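PDB 3HL1: ferritin like protein from Caulobacter vibrioides, which is of unknown function but belongs to the ferritin-like family and probably binds metal within a helical bundle. Local coordinates for residues A[238-241]-A[242-245]; A[113-116]-A[117-121]; A[230-233]-A[234-237]; A[38-42]-A[43-47]. All coordinates share one frame; numbering follows the deposited sequence.

Contact 1 (A[238-241]-A[242-245]); sequences DFIR and RMPN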
loop_
_atom_site.group_PDB
_atom_site.type_symbol
_atom_site.label_atom_id
_atom_site.label_comp_id
_atom_site.label_asym_id
_atom_site.label_seq_id
_atom_site.Cartn_x
_atom_site.Cartn_y
_atom_site.Cartn_z
ATOM N N ASP A 238 12.266 -1.066 10.699
ATOM C CA ASP A 238 13.629 -1.437 11.081
ATOM C C ASP A 238 13.767 -1.435 12.612
ATOM O O ASP A 238 14.436 -2.273 13.187
ATOM C CB ASP A 238 14.619 -0.502 10.404
ATOM C CG ASP A 238 16.065 -0.951 10.575
ATOM O OD1 ASP A 238 16.384 -2.126 10.271
ATOM O OD2 ASP A 238 16.864 -0.109 11.027
ATOM N N PHE A 239 13.093 -0.505 13.273
ATOM C CA PHE A 239 13.042 -0.480 14.729
ATOM C C PHE A 239 12.478 -1.781 15.292
ATOM O O PHE A 239 13.072 -2.395 16.175
ATOM C CB PHE A 239 12.213 0.707 15.201
ATOM C CG PHE A 239 12.012 0.749 16.684
ATOM C CD1 PHE A 239 12.968 1.358 17.515
ATOM C CD2 PHE A 239 10.865 0.219 17.256
ATOM C CE1 PHE A 239 12.789 1.410 18.914
ATOM C CE2 PHE A 239 10.680 0.260 18.647
ATOM C CZ PHE A 239 11.649 0.874 19.472
ATOM N N ILE A 240 11.347 -2.219 14.744
ATOM C CA ILE A 240 10.704 -3.445 15.195
ATOM C C ILE A 240 11.627 -4.617 14.927
ATOM O O ILE A 240 11.785 -5.482 15.786
ATOM C CB ILE A 240 9.315 -3.677 14.515
ATOM C CG1 ILE A 240 8.314 -2.596 14.952
ATOM C CG2 ILE A 240 8.767 -5.061 14.840
ATOM C CD1 ILE A 240 7.064 -2.476 14.053
ATOM N N ARG A 241 12.247 -4.632 13.747
ATOM C CA ARG A 241 13.150 -5.728 13.361
ATOM C C ARG A 241 14.277 -5.940 14.375
ATOM O O ARG A 241 14.698 -7.078 14.609
ATOM C CB ARG A 241 13.758 -5.469 11.982
ATOM C CG ARG A 241 14.525 -6.642 11.378
ATOM C CD ARG A 241 15.105 -6.201 10.026
ATOM N NE ARG A 241 16.081 -5.101 10.181
ATOM C CZ ARG A 241 17.417 -5.238 10.288
ATOM N NH1 ARG A 241 18.002 -6.436 10.233
ATOM N NH2 ARG A 241 18.200 -4.165 10.428
ATOM N N ARG A 242 14.729 -4.830 14.967
ATOM C CA ARG A 242 15.840 -4.795 15.929
ATOM C C ARG A 242 15.480 -5.015 17.393
ATOM O O ARG A 242 16.379 -5.175 18.192
ATOM C CB ARG A 242 16.571 -3.460 15.827
ATOM C CG ARG A 242 17.229 -3.213 14.491
ATOM C CD ARG A 242 17.699 -1.759 14.401
ATOM N NE ARG A 242 18.293 -1.447 13.104
ATOM C CZ ARG A 242 19.518 -1.810 12.718
ATOM N NH1 ARG A 242 20.331 -2.486 13.530
ATOM N NH2 ARG A 242 19.948 -1.474 11.503
HETATM N N MSE A 243 14.202 -5.051 17.749
HETATM C CA MSE A 243 13.813 -5.215 19.151
HETATM C C MSE A 243 14.236 -6.542 19.755
HETATM O O MSE A 243 14.175 -7.571 19.081
HETATM C CB MSE A 243 12.311 -5.147 19.310
HETATM C CG MSE A 243 11.731 -3.807 19.005
HETATM SE SE MSE A 243 9.762 -3.887 19.113
HETATM C CE MSE A 243 9.444 -5.732 18.738
ATOM N N PRO A 244 14.636 -6.524 21.048
ATOM C CA PRO A 244 14.927 -7.789 21.745
ATOM C C PRO A 244 13.684 -8.644 22.060
ATOM O O PRO A 244 13.754 -9.877 22.001
ATOM C CB PRO A 244 15.619 -7.343 23.046
ATOM C CG PRO A 244 15.525 -5.863 23.102
ATOM C CD PRO A 244 14.879 -5.333 21.893
ATOM N N ASN A 245 12.565 -8.013 22.394
ATOM C CA ASN A 245 11.409 -8.780 22.891
ATOM C C ASN A 245 10.120 -8.532 22.119
ATOM O O ASN A 245 9.414 -7.539 22.354
ATOM C CB ASN A 245 11.183 -8.482 24.372
ATOM C CG ASN A 245 12.403 -8.798 25.212
ATOM O OD1 ASN A 245 12.738 -9.972 25.435
ATOM N ND2 ASN A 245 13.100 -7.743 25.654
HETATM O O HOH W 1 15.207 -8.646 16.778
#
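Arg-242 lays its aliphatic chain along the end of its own helix and reaches back one turn to Asp-238. With CG anti to the carbonyl carbon (chi1 -63°) and the chain extended from CG to NE, the guanidinium of Arg-242 offers its edge, with Asp-238 OD2 in its plane: NE donates almost straight to OD2 at 2.9 Å, whereas Arg-242 NH2 adds only a weak bond to the same oxygen. The two planes are perpendicular, and OD2 is met from above the carboxylate plane. The other oxygen belongs to Arg-241, whose NE and NH2 grip OD1 side-on; NH2 stands 2.7 Å from Asp-238 OD1, on its syn side. One carboxylate therefore bridges two arginines in an i to i+3 and i+4 salt-bridge network at the C-terminal end of helix 233-242, and its charge probably offsets the closeness of Arg-241 NH2 to one face of the Arg-242 guanidinium. The unbranched chain of Met-243, a selenomethionine, bends at chi3 and lies beside Ile-240, CE 4.0 Å from Ile-240 CG2; SE makes an oblique Met-aromatic contact with Phe-239, and Pro-43 of helix 42-67 also touches Met-243. A water donates to both Arg-241 O and Met-243 O where the chain leaves the helix.

Contact 2 (A[113-116]-A[117-121]); sequences TRVN and TMCLI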
loop_
_atom_site.group_PDB
_atom_site.type_symbol
_atom_site.label_atom_id
_atom_site.label_comp_id
_atom_site.label_asym_id
_atom_site.label_seq_id
_atom_site.Cartn_x
_atom_site.Cartn_y
_atom_site.Cartn_z
ATOM N N THR A 113 10.312 -13.059 9.206
ATOM C CA THR A 113 10.028 -13.124 7.784
ATOM C C THR A 113 9.125 -11.949 7.331
ATOM O O THR A 113 9.398 -11.309 6.323
ATOM C CB THR A 113 9.346 -14.472 7.397
ATOM O OG1 THR A 113 10.230 -15.557 7.710
ATOM C CG2 THR A 113 9.067 -14.539 5.861
ATOM N N ARG A 114 8.065 -11.683 8.089
ATOM C CA ARG A 114 7.134 -10.580 7.788
ATOM C C ARG A 114 7.748 -9.205 8.072
ATOM O O ARG A 114 7.588 -8.305 7.283
ATOM C CB ARG A 114 5.811 -10.741 8.536
ATOM C CG ARG A 114 4.646 -11.325 7.735
ATOM C CD ARG A 114 5.025 -12.538 6.851
ATOM N NE ARG A 114 5.351 -13.739 7.602
ATOM C CZ ARG A 114 5.365 -14.948 7.062
ATOM N NH1 ARG A 114 5.028 -15.159 5.807
ATOM N NH2 ARG A 114 5.749 -15.960 7.760
ATOM N N VAL A 115 8.435 -9.038 9.192
ATOM C CA VAL A 115 9.063 -7.749 9.490
ATOM C C VAL A 115 10.163 -7.445 8.486
ATOM O O VAL A 115 10.239 -6.333 7.975
ATOM C CB VAL A 115 9.568 -7.697 10.936
ATOM C CG1 VAL A 115 10.442 -6.441 11.128
ATOM C CG2 VAL A 115 8.299 -7.672 11.833
ATOM N N ASN A 116 10.959 -8.450 8.107
ATOM C CA ASN A 116 11.937 -8.241 7.027
ATOM C C ASN A 116 11.315 -7.742 5.704
ATOM O O ASN A 116 11.856 -6.789 5.069
ATOM C CB ASN A 116 12.751 -9.523 6.728
ATOM C CG ASN A 116 13.859 -9.763 7.726
ATOM O OD1 ASN A 116 14.339 -8.831 8.395
ATOM N ND2 ASN A 116 14.261 -11.028 7.856
ATOM N N THR A 117 10.233 -8.397 5.292
ATOM C CA THR A 117 9.451 -8.015 4.103
ATOM C C THR A 117 8.935 -6.572 4.189
ATOM O O THR A 117 8.996 -5.848 3.217
ATOM C CB THR A 117 8.304 -8.990 3.884
ATOM O OG1 THR A 117 8.816 -10.327 3.924
ATOM C CG2 THR A 117 7.595 -8.715 2.519
HETATM N N MSE A 118 8.414 -6.177 5.363
HETATM C CA MSE A 118 7.964 -4.793 5.613
HETATM C C MSE A 118 9.091 -3.762 5.463
HETATM O O MSE A 118 8.889 -2.711 4.831
HETATM C CB MSE A 118 7.267 -4.716 6.967
HETATM C CG MSE A 118 6.007 -5.518 6.923
HETATM SE SE MSE A 118 5.168 -5.652 8.655
HETATM C CE MSE A 118 4.505 -4.092 8.742
ATOM N N CYS A 119 10.292 -4.138 5.905
ATOM C CA CYS A 119 11.501 -3.310 5.743
ATOM C C CYS A 119 11.881 -3.191 4.267
ATOM O O CYS A 119 12.190 -2.100 3.774
ATOM C CB CYS A 119 12.689 -3.861 6.538
ATOM S SG CYS A 119 12.544 -3.682 8.336
ATOM N N LEU A 120 11.803 -4.298 3.553
ATOM C CA LEU A 120 12.057 -4.338 2.108
ATOM C C LEU A 120 11.076 -3.480 1.310
ATOM O O LEU A 120 11.481 -2.712 0.438
ATOM C CB LEU A 120 11.968 -5.785 1.632
ATOM C CG LEU A 120 13.193 -6.651 1.874
ATOM C CD1 LEU A 120 12.830 -8.098 1.689
ATOM C CD2 LEU A 120 14.281 -6.245 0.908
ATOM N N ILE A 121 9.804 -3.589 1.616
ATOM C CA ILE A 121 8.772 -2.809 0.894
ATOM C C ILE A 121 9.067 -1.325 0.992
ATOM O O ILE A 121 8.914 -0.610 0.019
ATOM C CB ILE A 121 7.372 -3.089 1.443
ATOM C CG1 ILE A 121 6.885 -4.461 1.016
ATOM C CG2 ILE A 121 6.354 -2.058 0.960
ATOM C CD1 ILE A 121 5.832 -5.008 2.021
#
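Thr-117 sets OG1 anti to its carbonyl carbon and beside its own backbone N (chi1 -50°), which turns the hydroxyl back toward the preceding helical turn. There OG1 donates to Thr-113 O over 2.7 Å, while Thr-117 N bonds to the same oxygen at 3.2 Å. The two donors arrive from opposite faces of the carbonyl plane, so one carbonyl oxygen is held from both sides by one residue. Threonine suits this place because its hydroxyl finds a partner within the helix; OG1 is also bonded to Ser-104 N, tying the helix to a loop. The amide of the buried Asn-116 reaches that loop too, ND2 donating to Pro-102 O. The selenomethionine Met-118 passes its CG 3.2 Å from Arg-114 O before a bend at chi3 (76°) leads its end away. Cys-119 SG lies 4.5 Å from Val-115 CG1, a loose apolar contact one turn apart; Val-115 touches Arg-241 and Cys-119 touches Phe-237, both of helix 233-242. A threonine hydroxyl donating to the carbonyl four residues back is common in alpha-helices, and here it belongs to a largely buried one, packed against helices 8-35 and 233-242 of the ferritin-like fold.

Contact 3 (A[230-233]-A[234-237]); sequences AWPH and FQRF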
loop_
_atom_site.group_PDB
_atom_site.type_symbol
_atom_site.label_atom_id
_atom_site.label_comp_id
_atom_site.label_asym_id
_atom_site.label_seq_id
_atom_site.Cartn_x
_atom_site.Cartn_y
_atom_site.Cartn_z
ATOM N N ALA A 230 6.023 12.097 11.365
ATOM C CA ALA A 230 7.305 12.256 12.054
ATOM C C ALA A 230 8.272 11.150 11.635
ATOM O O ALA A 230 9.386 11.423 11.154
ATOM C CB ALA A 230 7.106 12.242 13.595
ATOM N N TRP A 231 7.820 9.904 11.799
ATOM C CA TRP A 231 8.701 8.737 11.715
ATOM C C TRP A 231 8.355 7.845 10.504
ATOM O O TRP A 231 7.269 7.252 10.457
ATOM C CB TRP A 231 8.606 7.971 13.032
ATOM C CG TRP A 231 9.814 7.171 13.376
ATOM C CD1 TRP A 231 11.077 7.291 12.845
ATOM C CD2 TRP A 231 9.893 6.148 14.376
ATOM N NE1 TRP A 231 11.919 6.384 13.438
ATOM C CE2 TRP A 231 11.222 5.671 14.383
ATOM C CE3 TRP A 231 8.964 5.576 15.259
ATOM C CZ2 TRP A 231 11.648 4.648 15.241
ATOM C CZ3 TRP A 231 9.392 4.560 16.114
ATOM C CH2 TRP A 231 10.721 4.109 16.095
ATOM N N PRO A 232 9.274 7.768 9.511
ATOM C CA PRO A 232 8.878 7.069 8.273
ATOM C C PRO A 232 8.695 5.557 8.468
ATOM O O PRO A 232 9.149 5.004 9.462
ATOM C CB PRO A 232 10.008 7.403 7.275
ATOM C CG PRO A 232 10.853 8.436 7.953
ATOM C CD PRO A 232 10.652 8.282 9.418
ATOM N N HIS A 233 7.978 4.917 7.537
ATOM C CA HIS A 233 7.632 3.490 7.668
ATOM C C HIS A 233 8.904 2.612 7.741
ATOM O O HIS A 233 9.015 1.668 8.557
ATOM C CB HIS A 233 6.761 3.040 6.491
ATOM C CG HIS A 233 5.389 3.649 6.472
ATOM N ND1 HIS A 233 4.427 3.288 5.543
ATOM C CD2 HIS A 233 4.823 4.610 7.249
ATOM C CE1 HIS A 233 3.324 3.980 5.763
ATOM N NE2 HIS A 233 3.546 4.816 6.770
ATOM N N PHE A 234 9.881 2.927 6.891
ATOM C CA PHE A 234 11.114 2.144 6.881
ATOM C C PHE A 234 11.738 2.148 8.272
ATOM O O PHE A 234 11.995 1.090 8.861
ATOM C CB PHE A 234 12.129 2.661 5.866
ATOM C CG PHE A 234 13.367 1.832 5.834
ATOM C CD1 PHE A 234 13.320 0.516 5.361
ATOM C CD2 PHE A 234 14.564 2.310 6.323
ATOM C CE1 PHE A 234 14.440 -0.284 5.359
ATOM C CE2 PHE A 234 15.680 1.508 6.307
ATOM C CZ PHE A 234 15.618 0.208 5.826
ATOM N N GLN A 235 11.955 3.341 8.811
ATOM C CA GLN A 235 12.569 3.462 10.130
ATOM C C GLN A 235 11.750 2.731 11.213
ATOM O O GLN A 235 12.299 1.960 11.994
ATOM C CB GLN A 235 12.786 4.938 10.440
ATOM C CG GLN A 235 14.043 5.526 9.746
ATOM C CD GLN A 235 13.775 6.253 8.399
ATOM O OE1 GLN A 235 13.107 5.730 7.493
ATOM N NE2 GLN A 235 14.339 7.464 8.268
ATOM N N ARG A 236 10.442 2.940 11.225
ATOM C CA ARG A 236 9.530 2.233 12.139
ATOM C C ARG A 236 9.737 0.722 12.131
ATOM O O ARG A 236 9.823 0.083 13.180
ATOM C CB ARG A 236 8.066 2.433 11.695
ATOM C CG ARG A 236 7.449 3.777 11.934
ATOM C CD ARG A 236 6.047 3.720 11.322
ATOM N NE ARG A 236 5.458 5.039 11.169
ATOM C CZ ARG A 236 4.493 5.532 11.932
ATOM N NH1 ARG A 236 3.955 4.822 12.919
ATOM N NH2 ARG A 236 4.055 6.758 11.688
ATOM N N PHE A 237 9.758 0.154 10.920
ATOM C CA PHE A 237 9.843 -1.289 10.719
ATOM C C PHE A 237 11.225 -1.826 11.030
ATOM O O PHE A 237 11.336 -2.896 11.584
ATOM C CB PHE A 237 9.385 -1.701 9.296
ATOM C CG PHE A 237 7.932 -1.286 8.957
ATOM C CD1 PHE A 237 6.977 -1.085 9.957
ATOM C CD2 PHE A 237 7.529 -1.114 7.613
ATOM C CE1 PHE A 237 5.670 -0.709 9.634
ATOM C CE2 PHE A 237 6.244 -0.728 7.299
ATOM C CZ PHE A 237 5.305 -0.536 8.296
#
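The start of helix 233-242 is formed here, with Pro-232 at the N-cap and Trp-231 just before it. Arg-236 closes this first turn twice. Its backbone N donates to Pro-232 O at 3.0 Å, and its extended side chain runs back past that carbonyl until NE reaches Trp-231 O, 2.9 Å away. The latter bond is bent, 131° at the hydrogen, and the oxygen sits out of the guanidinium plane. One face of the Trp-231 indole covers Arg-236 N, and NE1 comes 3.4 Å from Gln-235 CB. Gln-235 bends at chi2 (96°) and brings its amide across the Pro-232 ring, with OE1 3.5 Å from Pro-232 CB; this oxygen is buried without a polar partner in the model. Proline is tolerated at the N-cap, since no helical bond needs its N-H. Phe-237 lays one ring face against His-233 O, while Phe-237 N bonds to that same oxygen. The His-233 imidazole is fixed by Gln-53 OE1 at NE2 and Glu-122 OE2 at ND1; it also touches Glu-54 and lies about 4 Å from an unidentified bound molecule. No metal is modelled, but this histidine-glutamate cluster is reminiscent of the metal sites inside ferritin-like helical bundles.

Contact 4 (A[38-42]-A[43-47]); sequences DPTTV and PYRLI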
loop_
_atom_site.group_PDB
_atom_site.type_symbol
_atom_site.label_atom_id
_atom_site.label_comp_id
_atom_site.label_asym_id
_atom_site.label_seq_id
_atom_site.Cartn_x
_atom_site.Cartn_y
_atom_site.Cartn_z
ATOM N N ASP A 38 -1.526 -8.400 21.985
ATOM C CA ASP A 38 -1.664 -7.216 22.819
ATOM C C ASP A 38 -1.586 -5.892 22.022
ATOM O O ASP A 38 -0.515 -5.456 21.601
ATOM C CB ASP A 38 -0.654 -7.276 23.967
ATOM C CG ASP A 38 -0.769 -6.109 24.933
ATOM O OD1 ASP A 38 -1.667 -5.258 24.789
ATOM O OD2 ASP A 38 0.070 -6.067 25.859
ATOM N N PRO A 39 -2.742 -5.232 21.841
ATOM C CA PRO A 39 -2.774 -4.008 21.048
ATOM C C PRO A 39 -2.070 -2.810 21.645
ATOM O O PRO A 39 -1.840 -1.823 20.947
ATOM C CB PRO A 39 -4.276 -3.711 20.898
ATOM C CG PRO A 39 -4.983 -4.937 21.305
ATOM C CD PRO A 39 -4.089 -5.585 22.327
ATOM N N THR A 40 -1.708 -2.869 22.924
ATOM C CA THR A 40 -1.011 -1.752 23.537
ATOM C C THR A 40 0.492 -1.779 23.251
ATOM O O THR A 40 1.224 -0.835 23.646
ATOM C CB THR A 40 -1.224 -1.730 25.090
ATOM O OG1 THR A 40 -0.580 -2.864 25.653
ATOM C CG2 THR A 40 -2.723 -1.776 25.479
ATOM N N THR A 41 0.990 -2.844 22.615
ATOM C CA THR A 41 2.432 -2.970 22.451
ATOM C C THR A 41 2.952 -1.992 21.385
ATOM O O THR A 41 2.213 -1.530 20.505
ATOM C CB THR A 41 2.858 -4.409 22.106
ATOM O OG1 THR A 41 2.165 -4.849 20.929
ATOM C CG2 THR A 41 2.545 -5.371 23.247
ATOM N N VAL A 42 4.244 -1.681 21.461
ATOM C CA VAL A 42 4.816 -0.696 20.545
ATOM C C VAL A 42 4.661 -1.146 19.073
ATOM O O VAL A 42 4.317 -0.323 18.241
ATOM C CB VAL A 42 6.296 -0.308 20.893
ATOM C CG1 VAL A 42 6.949 0.444 19.736
ATOM C CG2 VAL A 42 6.354 0.526 22.206
ATOM N N PRO A 43 4.927 -2.430 18.748
ATOM C CA PRO A 43 4.889 -2.790 17.326
ATOM C C PRO A 43 3.481 -2.721 16.781
ATOM O O PRO A 43 3.262 -2.351 15.627
ATOM C CB PRO A 43 5.407 -4.235 17.310
ATOM C CG PRO A 43 6.107 -4.405 18.633
ATOM C CD PRO A 43 5.298 -3.596 19.562
ATOM N N TYR A 44 2.510 -3.008 17.623
ATOM C CA TYR A 44 1.113 -2.864 17.205
ATOM C C TYR A 44 0.763 -1.423 16.849
ATOM O O TYR A 44 0.217 -1.168 15.797
ATOM C CB TYR A 44 0.175 -3.361 18.282
ATOM C CG TYR A 44 -1.250 -3.455 17.842
ATOM C CD1 TYR A 44 -2.081 -2.332 17.824
ATOM C CD2 TYR A 44 -1.802 -4.679 17.533
ATOM C CE1 TYR A 44 -3.426 -2.432 17.449
ATOM C CE2 TYR A 44 -3.128 -4.782 17.202
ATOM C CZ TYR A 44 -3.922 -3.653 17.137
ATOM O OH TYR A 44 -5.234 -3.801 16.806
ATOM N N ARG A 45 1.089 -0.481 17.725
ATOM C CA ARG A 45 0.766 0.922 17.461
ATOM C C ARG A 45 1.599 1.506 16.295
ATOM O O ARG A 45 1.115 2.349 15.544
ATOM C CB ARG A 45 0.878 1.737 18.754
ATOM C CG ARG A 45 -0.345 1.497 19.719
ATOM C CD ARG A 45 0.041 1.048 21.137
ATOM N NE ARG A 45 -0.095 2.068 22.188
ATOM C CZ ARG A 45 -1.176 2.277 22.956
ATOM N NH1 ARG A 45 -2.307 1.579 22.806
ATOM N NH2 ARG A 45 -1.137 3.229 23.886
ATOM N N LEU A 46 2.831 1.047 16.125
ATOM C CA LEU A 46 3.630 1.472 14.972
ATOM C C LEU A 46 3.018 1.013 13.663
ATOM O O LEU A 46 2.932 1.782 12.721
ATOM C CB LEU A 46 5.075 0.976 15.047
ATOM C CG LEU A 46 5.989 1.574 16.146
ATOM C CD1 LEU A 46 7.412 0.929 16.037
ATOM C CD2 LEU A 46 6.029 3.122 16.031
ATOM N N ILE A 47 2.611 -0.248 13.614
ATOM C CA ILE A 47 2.023 -0.827 12.399
ATOM C C ILE A 47 0.642 -0.257 12.037
ATOM O O ILE A 47 0.335 0.001 10.860
ATOM C CB ILE A 47 1.992 -2.371 12.475
ATOM C CG1 ILE A 47 3.425 -2.893 12.473
ATOM C CG2 ILE A 47 1.225 -2.985 11.255
ATOM C CD1 ILE A 47 3.569 -4.434 12.787
#
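A type I beta turn from Asp-38 to Thr-41 leads straight into helix 42-67, with Thr-41 at the N-cap and the first helical bonds running from Arg-45 N to Thr-41 O and from Leu-46 N to Val-42 O. Tyr-44 turns back over the beta turn, its ring carried there by a CG placed anti to the backbone N (chi1 -170°). One ring face receives Pro-39 CA, which stands 3.6 Å from the centroid and 11° off the normal, a CH-pi contact over the ring's centre; Pro-39 CB adds an apolar touch at 3.8 Å to Tyr-44 CE1. Proline suits the second position of the turn, where its fixed phi fits, and it offers the tyrosine a compact surface. Asp-38, the turn's first residue, is gripped by the two threonines. Its OD1 accepts from Thr-40 N at 3.0 Å, forming an Asx turn, and from Thr-40 OG1 on the same face of the carboxylate plane. Asp-38 O is shared in turn by Thr-41 N and by Thr-41 OG1, the hydroxyl lying 2.8 Å from it. Farther on, Val-42 and Leu-46 lie side by side on one flank of the helix, CG1 of the valine 3.8 Å from CD1 of the leucine, and both pack against Phe-239 of helix 233-242. Pro-43, in the first turn where a missing N-H is tolerated, touches Met-243. An Asx turn and a type I turn thus lead into the threonine N-cap of helix 42-67, the second helix of this ferritin-like fold.

How the contacts relate
Contacts 1 and 3 divide one short helix, 233-242, between its C-terminal and N-terminal ends, while contacts 2 and 4 lie on helices 112-121 and 42-67 that pack against it. Contact 2 is buried, and several of its polar groups bond to backbone and loop; contact 1 is at the surface and relies on charge. Contacts 3 and 4 are partly buried helix starts, the first with a proline N-cap and the second with a threonine one. Apolar packing links contacts 1 and 4, Phe-239 CD2 lying 3.7 Å from Leu-46 CD1; between contacts 2 and 3 a ring carbon packs against a backbone oxygen, Phe-237 CD2 being 3.5 Å from Met-118 O.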